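Local coordinates for hypothetical protein PH0495 (Pyrococcus horikoshii, PDB 1X3L) that phosphorylates D-glycerate to 2-phosphoglycerate, using ATP and a divalent metal, preferably magnesium, at residues 294-299 against 330-335; 186-191 against 259-264; 11-16 against 273-278; 170-175 against 213-218; 104-109 against 137-142. All coordinates share one frame; numbering follows the deposited sequence.

Contact 1: residues 294-299 against 330-335; sequences EGEAKD and TTVTIE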
# COMPACT_ATOMS: atom_id res chain seq x y z
N GLU A 294 -12.00 -2.87 -8.57
CA GLU A 294 -11.95 -1.46 -8.90
C GLU A 294 -13.29 -1.10 -9.54
O GLU A 294 -13.97 -1.98 -10.08
CB GLU A 294 -10.80 -1.18 -9.88
CG GLU A 294 -9.42 -1.37 -9.25
CD GLU A 294 -8.28 -1.21 -10.25
OE1 GLU A 294 -8.20 -2.02 -11.21
OE2 GLU A 294 -7.47 -0.27 -10.08
N GLY A 295 -13.67 0.17 -9.48
CA GLY A 295 -14.95 0.57 -10.05
C GLY A 295 -15.79 1.37 -9.07
O GLY A 295 -15.34 1.71 -7.98
N GLU A 296 -17.03 1.66 -9.46
CA GLU A 296 -17.95 2.44 -8.64
C GLU A 296 -18.39 1.69 -7.38
O GLU A 296 -18.90 0.56 -7.45
CB GLU A 296 -19.18 2.83 -9.47
CG GLU A 296 -20.03 3.96 -8.88
CD GLU A 296 -19.27 5.28 -8.78
OE1 GLU A 296 -18.35 5.50 -9.61
OE2 GLU A 296 -19.59 6.09 -7.90
N ALA A 297 -18.20 2.33 -6.24
CA ALA A 297 -18.56 1.77 -4.94
C ALA A 297 -19.99 1.25 -4.86
O ALA A 297 -20.22 0.10 -4.50
CB ALA A 297 -18.32 2.80 -3.84
N LYS A 298 -20.95 2.11 -5.18
CA LYS A 298 -22.37 1.75 -5.13
C LYS A 298 -22.65 0.43 -5.86
O LYS A 298 -23.35 -0.45 -5.35
CB LYS A 298 -23.22 2.86 -5.76
CG LYS A 298 -24.67 2.48 -6.01
CD LYS A 298 -25.36 3.52 -6.89
CE LYS A 298 -26.74 3.06 -7.35
NZ LYS A 298 -27.70 2.91 -6.22
N ASP A 299 -22.08 0.31 -7.05
CA ASP A 299 -22.26 -0.87 -7.87
C ASP A 299 -21.53 -2.09 -7.30
O ASP A 299 -22.02 -3.22 -7.42
CB ASP A 299 -21.83 -0.53 -9.29
CG ASP A 299 -22.68 0.60 -9.88
OD1 ASP A 299 -23.86 0.35 -10.18
OD2 ASP A 299 -22.18 1.74 -10.00
N THR A 330 -12.42 0.85 -4.42
CA THR A 330 -13.48 1.37 -5.27
C THR A 330 -13.51 2.89 -5.16
O THR A 330 -12.80 3.47 -4.34
CB THR A 330 -14.87 0.83 -4.85
OG1 THR A 330 -15.16 1.24 -3.51
CG2 THR A 330 -14.90 -0.69 -4.96
N THR A 331 -14.34 3.52 -5.97
CA THR A 331 -14.43 4.97 -5.95
C THR A 331 -15.86 5.46 -6.08
O THR A 331 -16.74 4.75 -6.58
CB THR A 331 -13.60 5.60 -7.10
OG1 THR A 331 -14.01 5.03 -8.35
CG2 THR A 331 -12.12 5.35 -6.90
N VAL A 332 -16.10 6.68 -5.62
CA VAL A 332 -17.42 7.27 -5.71
C VAL A 332 -17.32 8.45 -6.68
O VAL A 332 -16.51 9.36 -6.50
CB VAL A 332 -17.91 7.77 -4.34
CG1 VAL A 332 -19.30 8.39 -4.48
CG2 VAL A 332 -17.93 6.62 -3.34
N THR A 333 -18.13 8.40 -7.73
CA THR A 333 -18.15 9.46 -8.73
C THR A 333 -19.15 10.51 -8.28
O THR A 333 -20.35 10.25 -8.21
CB THR A 333 -18.58 8.91 -10.10
OG1 THR A 333 -17.67 7.88 -10.51
CG2 THR A 333 -18.58 10.03 -11.15
N ILE A 334 -18.66 11.70 -7.97
CA ILE A 334 -19.54 12.78 -7.52
C ILE A 334 -19.62 13.91 -8.54
O ILE A 334 -18.60 14.50 -8.91
CB ILE A 334 -19.07 13.36 -6.18
CG1 ILE A 334 -18.98 12.26 -5.13
CG2 ILE A 334 -20.04 14.45 -5.72
CD1 ILE A 334 -18.47 12.73 -3.77
N GLU A 335 -20.83 14.19 -9.00
CA GLU A 335 -21.05 15.26 -9.97
C GLU A 335 -21.78 16.38 -9.25
O GLU A 335 -22.99 16.56 -9.41
CB GLU A 335 -21.90 14.75 -11.14
CG GLU A 335 -22.11 15.77 -12.26
CD GLU A 335 -20.80 16.25 -12.87
OE1 GLU A 335 -20.01 15.40 -13.33
OE2 GLU A 335 -20.57 17.48 -12.89
O HOH W 1 -15.78 4.89 -10.51
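Glu296 and Thr331 pair through a single beta bridge, and two backbone hydrogen bonds surround Glu296. Thr331 N donates to Gly295 O at 2.9 Å. Ala297 N donates to Thr331 O at 2.8 Å, close to straight at 166°. The CA of Glu296 also points its hydrogen at Thr331 O, so this carbonyl takes an N-H and a weaker C-H. The carboxylate of Glu296 then reaches two residues further. Its chain starts with CG anti to the backbone N and bends at chi2 (63°), which swings CD back toward 330-335. Glu296 OE2 uses its syn lone pair to accept from Thr333 N at 2.7 Å. Glu296 OE1 accepts from Thr333 OG1 at 2.6 Å, on the syn side but somewhat out of the carboxylate plane. Glu296 is the N-cap residue of helix 297-314. The contact thus joins the start of that helix to the loop after strand 322-328. OE1 has a further donor in a water, which also bonds Thr331 OG1. The methyl CB of Ala297 packs on Val332 CG2 at 3.9 Å and lies beside Thr330 OG1. Outside the two segments, Thr330 also touches Pro343 and Ile347, and Val332 touches Glu346, all of helix 343-351.

Contact 2: residues 186-191 against 259-264; sequences KGTGIV and NVHNFL. With EDO (1,2-ethanediol), chain D.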
# COMPACT_ATOMS: atom_id res chain seq x y z
N LYS A 186 26.79 -4.04 -1.80
CA LYS A 186 27.93 -4.93 -2.06
C LYS A 186 27.72 -6.33 -1.49
O LYS A 186 28.29 -7.29 -2.00
CB LYS A 186 29.21 -4.32 -1.46
CG LYS A 186 29.50 -2.92 -1.96
CD LYS A 186 30.75 -2.33 -1.31
CE LYS A 186 30.93 -0.87 -1.71
NZ LYS A 186 32.19 -0.27 -1.18
N GLY A 187 26.90 -6.44 -0.45
CA GLY A 187 26.65 -7.74 0.14
C GLY A 187 25.30 -8.34 -0.22
O GLY A 187 24.94 -8.42 -1.40
N THR A 188 24.57 -8.77 0.79
CA THR A 188 23.25 -9.35 0.57
C THR A 188 22.17 -8.33 0.90
O THR A 188 22.15 -7.77 2.00
CB THR A 188 23.03 -10.60 1.44
OG1 THR A 188 23.95 -11.62 1.05
CG2 THR A 188 21.61 -11.12 1.27
N GLY A 189 21.28 -8.09 -0.05
CA GLY A 189 20.20 -7.15 0.18
C GLY A 189 18.87 -7.83 0.43
O GLY A 189 18.40 -8.62 -0.40
N ILE A 190 18.26 -7.55 1.57
CA ILE A 190 16.96 -8.12 1.89
C ILE A 190 15.98 -6.95 1.93
O ILE A 190 16.00 -6.14 2.84
CB ILE A 190 16.99 -8.86 3.25
CG1 ILE A 190 17.92 -10.07 3.16
CG2 ILE A 190 15.58 -9.31 3.64
CD1 ILE A 190 18.03 -10.89 4.43
N VAL A 191 15.12 -6.88 0.91
CA VAL A 191 14.16 -5.79 0.79
C VAL A 191 12.77 -6.20 1.26
O VAL A 191 12.20 -7.17 0.76
CB VAL A 191 14.07 -5.31 -0.67
CG1 VAL A 191 13.16 -4.10 -0.78
CG2 VAL A 191 15.47 -4.98 -1.19
N ASN A 259 22.08 -11.23 -5.47
CA ASN A 259 22.34 -10.86 -4.08
C ASN A 259 21.30 -9.93 -3.44
O ASN A 259 21.38 -9.65 -2.25
CB ASN A 259 23.73 -10.23 -3.97
CG ASN A 259 23.86 -8.96 -4.78
OD1 ASN A 259 23.60 -8.94 -5.98
ND2 ASN A 259 24.26 -7.88 -4.11
N VAL A 260 20.34 -9.43 -4.22
CA VAL A 260 19.31 -8.54 -3.69
C VAL A 260 17.95 -9.21 -3.87
O VAL A 260 17.53 -9.49 -4.99
CB VAL A 260 19.31 -7.17 -4.40
CG1 VAL A 260 18.21 -6.28 -3.83
CG2 VAL A 260 20.66 -6.50 -4.23
N HIS A 261 17.27 -9.46 -2.76
CA HIS A 261 15.98 -10.13 -2.78
C HIS A 261 14.83 -9.24 -2.31
O HIS A 261 14.90 -8.63 -1.25
CB HIS A 261 16.05 -11.37 -1.89
CG HIS A 261 17.26 -12.21 -2.15
ND1 HIS A 261 17.28 -13.22 -3.09
CD2 HIS A 261 18.50 -12.17 -1.61
CE1 HIS A 261 18.48 -13.76 -3.13
NE2 HIS A 261 19.25 -13.15 -2.24
N ASN A 262 13.79 -9.18 -3.12
CA ASN A 262 12.62 -8.36 -2.81
C ASN A 262 11.49 -9.21 -2.25
O ASN A 262 11.12 -10.23 -2.83
CB ASN A 262 12.16 -7.62 -4.06
CG ASN A 262 13.13 -6.52 -4.47
OD1 ASN A 262 13.25 -5.50 -3.79
ND2 ASN A 262 13.84 -6.74 -5.57
N PHE A 263 10.96 -8.78 -1.10
CA PHE A 263 9.87 -9.47 -0.43
C PHE A 263 8.74 -8.48 -0.17
O PHE A 263 8.96 -7.39 0.37
CB PHE A 263 10.33 -10.04 0.91
CG PHE A 263 11.46 -11.03 0.81
CD1 PHE A 263 11.21 -12.38 0.57
CD2 PHE A 263 12.78 -10.61 0.94
CE1 PHE A 263 12.26 -13.30 0.48
CE2 PHE A 263 13.84 -11.51 0.85
CZ PHE A 263 13.58 -12.86 0.62
N LEU A 264 7.52 -8.85 -0.56
CA LEU A 264 6.36 -8.01 -0.31
C LEU A 264 5.80 -8.62 0.98
O LEU A 264 5.35 -9.77 0.98
CB LEU A 264 5.36 -8.14 -1.47
CG LEU A 264 4.07 -7.31 -1.40
CD1 LEU A 264 4.40 -5.83 -1.24
CD2 LEU A 264 3.25 -7.55 -2.67
C1 EDO D . 16.99 -7.21 -7.61
O1 EDO D . 17.54 -8.54 -7.70
C2 EDO D . 15.95 -7.00 -8.71
O2 EDO D . 14.88 -7.95 -8.58
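Gly189 and His261 sit in a ladder of four backbone hydrogen bonds. Gly189 N donates to Asn259 O and His261 N to Gly189 O, both at 2.7 Å. Val191 N to His261 O and Phe263 N to Val191 O continue it. Before the ladder, the side-chain amide of Asn259 adds a rung: ND2 donates to Gly187 O at 2.8 Å, with the acceptor in the amide plane. Asn262 lies beside Val191, pointing the same way, and its OD1 is 3.2 Å from Val191 CB. That oxygen is hydrogen-bonded to Thr210. On the same face Val191 CG2 meets Val260 CG1 at 4.0 Å. On the other face Ile190 CG2 lies 4.0 Å from Phe263 CE2, and Phe45 packs on both side chains. An ethanediol, probably from the crystallisation liquor, sits near Val260 O and Asn262. The strands run 10° from parallel. They are the last two of the six-stranded parallel sheet, with 260-266 at its edge and 188-194 flanked by 124-129, as in a Rossmann-like alpha/beta domain.

Contact 3: residues 11-16 against 273-278; sequences LRLVGE and EAIARE. With EDO (1,2-ethanediol), chain C.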
# COMPACT_ATOMS: atom_id res chain seq x y z
N LEU A 11 -16.24 -8.33 12.86
CA LEU A 11 -15.27 -7.41 13.46
C LEU A 11 -13.96 -8.12 13.80
O LEU A 11 -12.88 -7.52 13.73
CB LEU A 11 -15.87 -6.75 14.71
CG LEU A 11 -17.04 -5.81 14.38
CD1 LEU A 11 -17.68 -5.27 15.67
CD2 LEU A 11 -16.54 -4.66 13.53
N ARG A 12 -14.05 -9.40 14.14
CA ARG A 12 -12.86 -10.19 14.44
C ARG A 12 -12.00 -10.33 13.18
O ARG A 12 -10.77 -10.24 13.23
CB ARG A 12 -13.28 -11.58 14.94
CG ARG A 12 -12.12 -12.48 15.34
CD ARG A 12 -12.60 -13.81 15.93
NE ARG A 12 -11.49 -14.73 16.15
CZ ARG A 12 -10.76 -14.78 17.25
NH1 ARG A 12 -11.02 -13.95 18.26
NH2 ARG A 12 -9.76 -15.64 17.36
N LEU A 13 -12.65 -10.55 12.04
CA LEU A 13 -11.95 -10.70 10.77
C LEU A 13 -11.36 -9.37 10.30
O LEU A 13 -10.32 -9.34 9.65
CB LEU A 13 -12.91 -11.28 9.72
CG LEU A 13 -13.44 -12.68 10.05
CD1 LEU A 13 -14.44 -13.13 9.00
CD2 LEU A 13 -12.28 -13.66 10.13
N VAL A 14 -12.04 -8.26 10.62
CA VAL A 14 -11.52 -6.95 10.25
C VAL A 14 -10.22 -6.73 11.02
O VAL A 14 -9.22 -6.26 10.47
CB VAL A 14 -12.51 -5.82 10.63
CG1 VAL A 14 -11.79 -4.47 10.55
CG2 VAL A 14 -13.72 -5.83 9.68
N GLY A 15 -10.23 -7.07 12.31
CA GLY A 15 -9.05 -6.92 13.13
C GLY A 15 -7.86 -7.71 12.59
O GLY A 15 -6.72 -7.24 12.63
N GLU A 16 -8.13 -8.91 12.07
CA GLU A 16 -7.07 -9.75 11.51
C GLU A 16 -6.42 -9.10 10.29
O GLU A 16 -5.21 -9.14 10.12
CB GLU A 16 -7.61 -11.12 11.13
CG GLU A 16 -7.85 -12.05 12.30
CD GLU A 16 -6.56 -12.39 13.03
OE1 GLU A 16 -5.63 -12.93 12.39
OE2 GLU A 16 -6.47 -12.12 14.25
N GLU A 273 -5.74 -12.88 2.97
CA GLU A 273 -5.39 -14.24 3.33
C GLU A 273 -5.50 -14.40 4.85
O GLU A 273 -5.92 -15.45 5.34
CB GLU A 273 -3.97 -14.57 2.84
CG GLU A 273 -3.86 -14.50 1.32
CD GLU A 273 -2.44 -14.70 0.80
OE1 GLU A 273 -1.48 -14.43 1.56
OE2 GLU A 273 -2.29 -15.11 -0.37
N ALA A 274 -5.14 -13.35 5.58
CA ALA A 274 -5.24 -13.38 7.04
C ALA A 274 -6.71 -13.55 7.42
O ALA A 274 -7.03 -14.23 8.40
CB ALA A 274 -4.67 -12.10 7.64
N ILE A 275 -7.59 -12.92 6.65
CA ILE A 275 -9.04 -13.01 6.90
C ILE A 275 -9.55 -14.42 6.63
O ILE A 275 -10.26 -15.01 7.44
CB ILE A 275 -9.84 -12.04 5.99
CG1 ILE A 275 -9.60 -10.58 6.41
CG2 ILE A 275 -11.32 -12.36 6.06
CD1 ILE A 275 -10.23 -9.56 5.46
N ALA A 276 -9.18 -14.96 5.46
CA ALA A 276 -9.60 -16.29 5.06
C ALA A 276 -9.10 -17.37 6.02
O ALA A 276 -9.81 -18.34 6.29
CB ALA A 276 -9.11 -16.59 3.64
N ARG A 277 -7.89 -17.19 6.52
CA ARG A 277 -7.28 -18.13 7.45
C ARG A 277 -8.05 -18.16 8.77
O ARG A 277 -8.36 -19.23 9.30
CB ARG A 277 -5.82 -17.73 7.69
CG ARG A 277 -5.03 -18.67 8.58
CD ARG A 277 -3.56 -18.22 8.69
NE ARG A 277 -2.86 -18.31 7.41
CZ ARG A 277 -2.51 -17.26 6.65
NH1 ARG A 277 -2.78 -16.02 7.04
NH2 ARG A 277 -1.90 -17.47 5.49
N GLU A 278 -8.38 -16.98 9.31
CA GLU A 278 -9.12 -16.90 10.57
C GLU A 278 -10.54 -17.42 10.35
O GLU A 278 -11.08 -18.13 11.20
CB GLU A 278 -9.14 -15.45 11.07
CG GLU A 278 -9.84 -15.23 12.40
CD GLU A 278 -9.32 -16.11 13.51
OE1 GLU A 278 -8.11 -16.42 13.51
OE2 GLU A 278 -10.11 -16.47 14.41
C1 EDO C . -13.74 -5.30 17.11
O1 EDO C . -13.26 -6.64 17.34
C2 EDO C . -12.71 -4.46 16.33
O2 EDO C . -12.43 -5.04 15.04
O HOH W 2 -5.52 -14.84 10.49
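Leu13 and Ile275 meet where the two helices come nearest, and this is the tight part of the contact. Ile275 CG1 lies 3.5 Å from the carbonyl oxygen Leu13 O, while its CG2 branch faces Leu13 CB. Leu13 CD2 reaches past it to the aliphatic part of Glu278, 3.7 Å from CG. Glu16 CG lies 3.8 Å from Glu278 CG, and the two glutamate chains cross at about a right angle. Ala274 CB adds a lighter touch on Glu16 O. Leu13 and Ile275 both also touch Ile430 of strand 427-435.

Toward Arg12, which is exposed, the packing gives way to polar contacts. Arg12 is extended from CG to NE, with CG anti to the backbone N (chi1 -178°). It grips Glu278 side-on, and both nitrogens go to the one oxygen. Arg12 NE lies 2.8 Å and Arg12 NH2 3.1 Å from Glu278 OE2. The oxygen lies in the guanidinium plane, but both donors come from the same face of the carboxylate, well above its plane. Glu16 OE1 is 4.4 Å from Glu278 OE1, a like-charge pair that the arginine probably eases. A water donates to Glu16 OE1 and to Ala274 O, bridging the two helices. The helix axes are 8.5 Å apart and cross at 138°. This is a roughly antiparallel helix pair laid over the mixed sheet, the layered arrangement of an alpha/beta domain.

Contact 4: residues 170-175 against 213-218; sequences RKHISK and DPTTFE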
# COMPACT_ATOMS: atom_id res chain seq x y z
N ARG A 170 11.64 10.40 -14.14
CA ARG A 170 12.17 10.57 -12.78
C ARG A 170 13.20 9.50 -12.42
O ARG A 170 14.21 9.80 -11.77
CB ARG A 170 11.03 10.57 -11.75
CG ARG A 170 10.09 11.78 -11.85
CD ARG A 170 9.10 11.87 -10.68
NE ARG A 170 8.30 10.65 -10.51
CZ ARG A 170 8.66 9.62 -9.76
NH1 ARG A 170 9.80 9.64 -9.08
NH2 ARG A 170 7.88 8.54 -9.70
N LYS A 171 12.95 8.26 -12.82
CA LYS A 171 13.89 7.18 -12.53
C LYS A 171 15.25 7.43 -13.19
O LYS A 171 16.28 6.99 -12.68
CB LYS A 171 13.33 5.83 -12.98
CG LYS A 171 12.19 5.31 -12.11
CD LYS A 171 11.70 3.93 -12.57
CE LYS A 171 10.61 3.42 -11.63
NZ LYS A 171 10.27 2.00 -11.88
N HIS A 172 15.25 8.13 -14.32
CA HIS A 172 16.50 8.40 -15.03
C HIS A 172 17.24 9.67 -14.65
O HIS A 172 18.18 10.07 -15.34
CB HIS A 172 16.26 8.36 -16.55
CG HIS A 172 16.07 6.97 -17.09
ND1 HIS A 172 14.86 6.30 -17.00
CD2 HIS A 172 16.94 6.10 -17.64
CE1 HIS A 172 15.01 5.08 -17.47
NE2 HIS A 172 16.26 4.93 -17.86
N ILE A 173 16.83 10.32 -13.56
CA ILE A 173 17.51 11.52 -13.08
C ILE A 173 17.66 11.43 -11.57
O ILE A 173 17.84 12.43 -10.89
CB ILE A 173 16.77 12.82 -13.44
CG1 ILE A 173 15.32 12.77 -12.95
CG2 ILE A 173 16.84 13.06 -14.94
CD1 ILE A 173 14.55 14.05 -13.22
N SER A 174 17.59 10.20 -11.07
CA SER A 174 17.73 9.92 -9.66
C SER A 174 18.84 8.90 -9.45
O SER A 174 18.95 7.94 -10.20
CB SER A 174 16.42 9.36 -9.10
OG SER A 174 16.62 8.81 -7.81
N LYS A 175 19.65 9.10 -8.42
CA LYS A 175 20.74 8.18 -8.14
C LYS A 175 20.33 6.96 -7.33
O LYS A 175 21.13 6.04 -7.14
CB LYS A 175 21.87 8.93 -7.42
CG LYS A 175 22.49 10.05 -8.26
CD LYS A 175 23.70 10.68 -7.57
CE LYS A 175 24.84 9.69 -7.38
NZ LYS A 175 26.02 10.32 -6.72
N ASP A 213 14.12 -1.80 -13.85
CA ASP A 213 13.44 -0.73 -14.57
C ASP A 213 13.78 -0.91 -16.04
O ASP A 213 14.89 -0.59 -16.48
CB ASP A 213 13.91 0.65 -14.10
CG ASP A 213 13.49 1.75 -15.06
OD1 ASP A 213 12.44 1.60 -15.71
OD2 ASP A 213 14.21 2.77 -15.16
N PRO A 214 12.83 -1.45 -16.82
CA PRO A 214 13.04 -1.68 -18.25
C PRO A 214 13.15 -0.42 -19.11
O PRO A 214 13.69 -0.47 -20.21
CB PRO A 214 11.83 -2.54 -18.63
CG PRO A 214 10.77 -2.02 -17.72
CD PRO A 214 11.50 -1.91 -16.40
N THR A 215 12.65 0.71 -18.62
CA THR A 215 12.73 1.95 -19.40
C THR A 215 14.18 2.40 -19.57
O THR A 215 15.06 2.03 -18.79
CB THR A 215 11.90 3.09 -18.76
OG1 THR A 215 12.48 3.47 -17.51
CG2 THR A 215 10.47 2.63 -18.54
N THR A 216 14.42 3.21 -20.59
CA THR A 216 15.77 3.68 -20.90
C THR A 216 15.86 5.19 -21.00
O THR A 216 14.85 5.89 -20.91
CB THR A 216 16.23 3.10 -22.24
OG1 THR A 216 15.34 3.55 -23.27
CG2 THR A 216 16.21 1.58 -22.20
N PHE A 217 17.08 5.68 -21.20
CA PHE A 217 17.31 7.11 -21.36
C PHE A 217 16.60 7.56 -22.63
O PHE A 217 16.06 8.66 -22.71
CB PHE A 217 18.81 7.40 -21.49
CG PHE A 217 19.56 7.37 -20.19
CD1 PHE A 217 19.32 8.33 -19.21
CD2 PHE A 217 20.49 6.37 -19.93
CE1 PHE A 217 20.00 8.30 -18.00
CE2 PHE A 217 21.17 6.33 -18.71
CZ PHE A 217 20.93 7.30 -17.75
N GLU A 218 16.59 6.68 -23.63
CA GLU A 218 15.93 6.98 -24.89
C GLU A 218 14.43 7.14 -24.66
O GLU A 218 13.80 8.02 -25.24
CB GLU A 218 16.21 5.85 -25.89
CG GLU A 218 15.74 6.13 -27.30
CD GLU A 218 16.40 5.20 -28.31
OE1 GLU A 218 17.65 5.24 -28.42
OE2 GLU A 218 15.68 4.44 -28.99
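His172 and Phe217 form the aromatic part of the contact. The histidine turns an edge to the phenylalanine face, T-shaped, with ring centroids 4.9 Å apart and planes at 69°. His172 CD2 does the touching, 3.6 Å above the Phe217 plane and offset toward the rim.

Polar atoms lie around the rest of the imidazole. Thr216 O sits over one of its faces. Thr215 OG1 comes to the ring edge, 3.0 Å from His172 CE1. Asp213 OD2 lies obliquely, 3.4 Å from the same carbon. The ring's hydrogen bonds go elsewhere: ND1 to Thr168 O, NE2 to Glu251 OE2.

Within 213-218, Asp213 forms an Asx turn: its OD1 accepts from Thr215 N and also from Thr215 OG1 at 2.6 Å, the hydroxyl on its syn lone pair. OD2 is bonded to Thr252.

Aliphatic contact is slight: Lys171 CD lies 3.8 Å from the carboxylate carbon Asp213 CG. Lys171 NZ bonds Glu203 O and stays 4.4 Å from Asp213 OD1, beyond a salt bridge.

The contact sets the end of helix 163-171 against the start of helix 217-226, with Thr216 its N-cap. Both nitrogens of the buried histidine face acceptors. This fixes the ring's rotation and, with Asp213 near, is consistent with protonation.

Contact 5: residues 104-109 against 137-142; sequences KSILGA and FELPEE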
# COMPACT_ATOMS: atom_id res chain seq x y z
N LYS A 104 16.04 17.51 3.32
CA LYS A 104 16.15 16.38 4.24
C LYS A 104 16.04 15.06 3.47
O LYS A 104 16.63 14.06 3.86
CB LYS A 104 15.08 16.48 5.32
CG LYS A 104 15.27 17.66 6.27
CD LYS A 104 16.57 17.52 7.06
CE LYS A 104 16.88 18.78 7.86
NZ LYS A 104 15.82 19.11 8.87
N SER A 105 15.28 15.07 2.38
CA SER A 105 15.11 13.88 1.55
C SER A 105 16.47 13.51 1.00
O SER A 105 16.85 12.33 0.97
CB SER A 105 14.16 14.16 0.38
OG SER A 105 12.90 14.60 0.85
N ILE A 106 17.20 14.52 0.54
CA ILE A 106 18.52 14.32 -0.01
C ILE A 106 19.46 13.85 1.08
O ILE A 106 20.24 12.92 0.88
CB ILE A 106 19.06 15.63 -0.63
CG1 ILE A 106 18.31 15.92 -1.94
CG2 ILE A 106 20.57 15.53 -0.86
CD1 ILE A 106 18.84 17.12 -2.70
N LEU A 107 19.36 14.49 2.25
CA LEU A 107 20.19 14.12 3.38
C LEU A 107 19.98 12.64 3.72
O LEU A 107 20.92 11.92 4.03
CB LEU A 107 19.84 14.98 4.60
CG LEU A 107 20.58 14.65 5.90
CD1 LEU A 107 22.09 14.77 5.69
CD2 LEU A 107 20.12 15.59 7.00
N GLY A 108 18.72 12.21 3.64
CA GLY A 108 18.41 10.82 3.93
C GLY A 108 19.06 9.89 2.92
O GLY A 108 19.68 8.90 3.30
N ALA A 109 18.92 10.21 1.64
CA ALA A 109 19.51 9.40 0.58
C ALA A 109 21.03 9.34 0.73
O ALA A 109 21.64 8.28 0.59
CB ALA A 109 19.13 9.97 -0.79
N PHE A 137 12.74 9.99 0.05
CA PHE A 137 14.06 9.43 -0.22
C PHE A 137 14.47 9.72 -1.66
O PHE A 137 14.10 8.99 -2.58
CB PHE A 137 14.00 7.92 0.01
CG PHE A 137 15.33 7.25 0.09
CD1 PHE A 137 16.09 7.33 1.25
CD2 PHE A 137 15.80 6.50 -0.98
CE1 PHE A 137 17.31 6.65 1.35
CE2 PHE A 137 17.02 5.82 -0.89
CZ PHE A 137 17.77 5.89 0.27
N GLU A 138 15.24 10.79 -1.85
CA GLU A 138 15.67 11.16 -3.19
C GLU A 138 17.02 11.87 -3.24
O GLU A 138 17.39 12.62 -2.34
CB GLU A 138 14.61 12.04 -3.85
CG GLU A 138 14.98 12.54 -5.24
CD GLU A 138 15.40 11.43 -6.18
OE1 GLU A 138 14.61 10.50 -6.41
OE2 GLU A 138 16.53 11.48 -6.70
N LEU A 139 17.75 11.59 -4.32
CA LEU A 139 19.06 12.17 -4.57
C LEU A 139 19.20 12.30 -6.08
O LEU A 139 19.42 11.30 -6.77
CB LEU A 139 20.16 11.27 -4.00
CG LEU A 139 21.59 11.79 -4.14
CD1 LEU A 139 21.72 13.15 -3.46
CD2 LEU A 139 22.56 10.79 -3.52
N PRO A 140 19.07 13.52 -6.62
CA PRO A 140 19.18 13.76 -8.06
C PRO A 140 20.55 13.38 -8.64
O PRO A 140 21.54 13.34 -7.91
CB PRO A 140 18.92 15.27 -8.17
CG PRO A 140 18.03 15.55 -6.99
CD PRO A 140 18.70 14.75 -5.91
N GLU A 141 20.58 13.08 -9.93
CA GLU A 141 21.82 12.71 -10.60
C GLU A 141 22.76 13.92 -10.65
O GLU A 141 22.38 15.02 -10.27
CB GLU A 141 21.53 12.21 -12.02
CG GLU A 141 21.05 10.76 -12.10
CD GLU A 141 22.12 9.76 -11.67
OE1 GLU A 141 23.32 10.09 -11.75
OE2 GLU A 141 21.75 8.63 -11.26
N GLU A 142 23.99 13.71 -11.12
CA GLU A 142 24.97 14.79 -11.16
C GLU A 142 24.53 16.06 -11.88
O GLU A 142 23.94 16.02 -12.96
CB GLU A 142 26.30 14.28 -11.74
CG GLU A 142 26.41 14.22 -13.26
CD GLU A 142 25.39 13.31 -13.91
OE1 GLU A 142 25.00 12.30 -13.27
OE2 GLU A 142 24.98 13.59 -15.06
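Ile106 CA approaches Glu138 O at 3.1 Å in a CA-H...O contact, as the extended strip 137-142 passes one side of helix 103-118. No conventional hydrogen bond joins the two segments. In the alpha/beta domain that holds the parallel sheet, this strip is part of the loop between helices 133-136 and 146-158, and its Phe137 is the first residue to leave the shorter helix. The side chain of Phe137 lies about 11 Å from that of Lys58, which probably binds substrate. Phe137 has CG anti to the backbone N (chi1 -166°), and its ring lies against the helix at Ala109. Phe137 CE1 is 3.6 Å from Ala109 CA, and Ala109 CB sits over one ring face. Gly108 O is 3.8 Å from Phe137 CE1. The Ala109 methyl is shared: its CB also packs on Leu139 CB at 3.6 Å and on Glu138 O. Ile106 crosses Leu139 and Pro140 at about a right angle. Its CG2 branch goes to Leu139 CD1, and its other branch ends with CD1 on Pro140 CD. Polar side chains are held from elsewhere. Ser105 OG is bonded to Ala135 O and Asp102 N. The Glu138 carboxylate turns away from the helix to a salt bridge with Lys177. Glu138 OE2 bonds Ser174 OG and takes a weak bond from Leu139 N at 2.7 Å.

In the fold
From the N terminus, helix 6-20 opens contact 3, which closes only at helix 268-281, some 256 residues later. Contacts 5, 4 and 2 all fall within that span. Contact 5 comes first and ties helix 103-118 to the loop at 137-142. Contacts 4 and 2 cross: 170-175 is followed by 186-191, then 213-218, then 259-264. Contacts 4 and 5 touch, for 173-175 and 139-141 share probable backbone hydrogen bonds. Strand 260-266 of contact 2 leads straight into the helix of contact 3, which lies on the mixed sheet. Contact 1 follows in series, about 38 Å between centres from contact 2. It closes a 30-residue loop from the start of helix 297-314 to beyond strand 322-328.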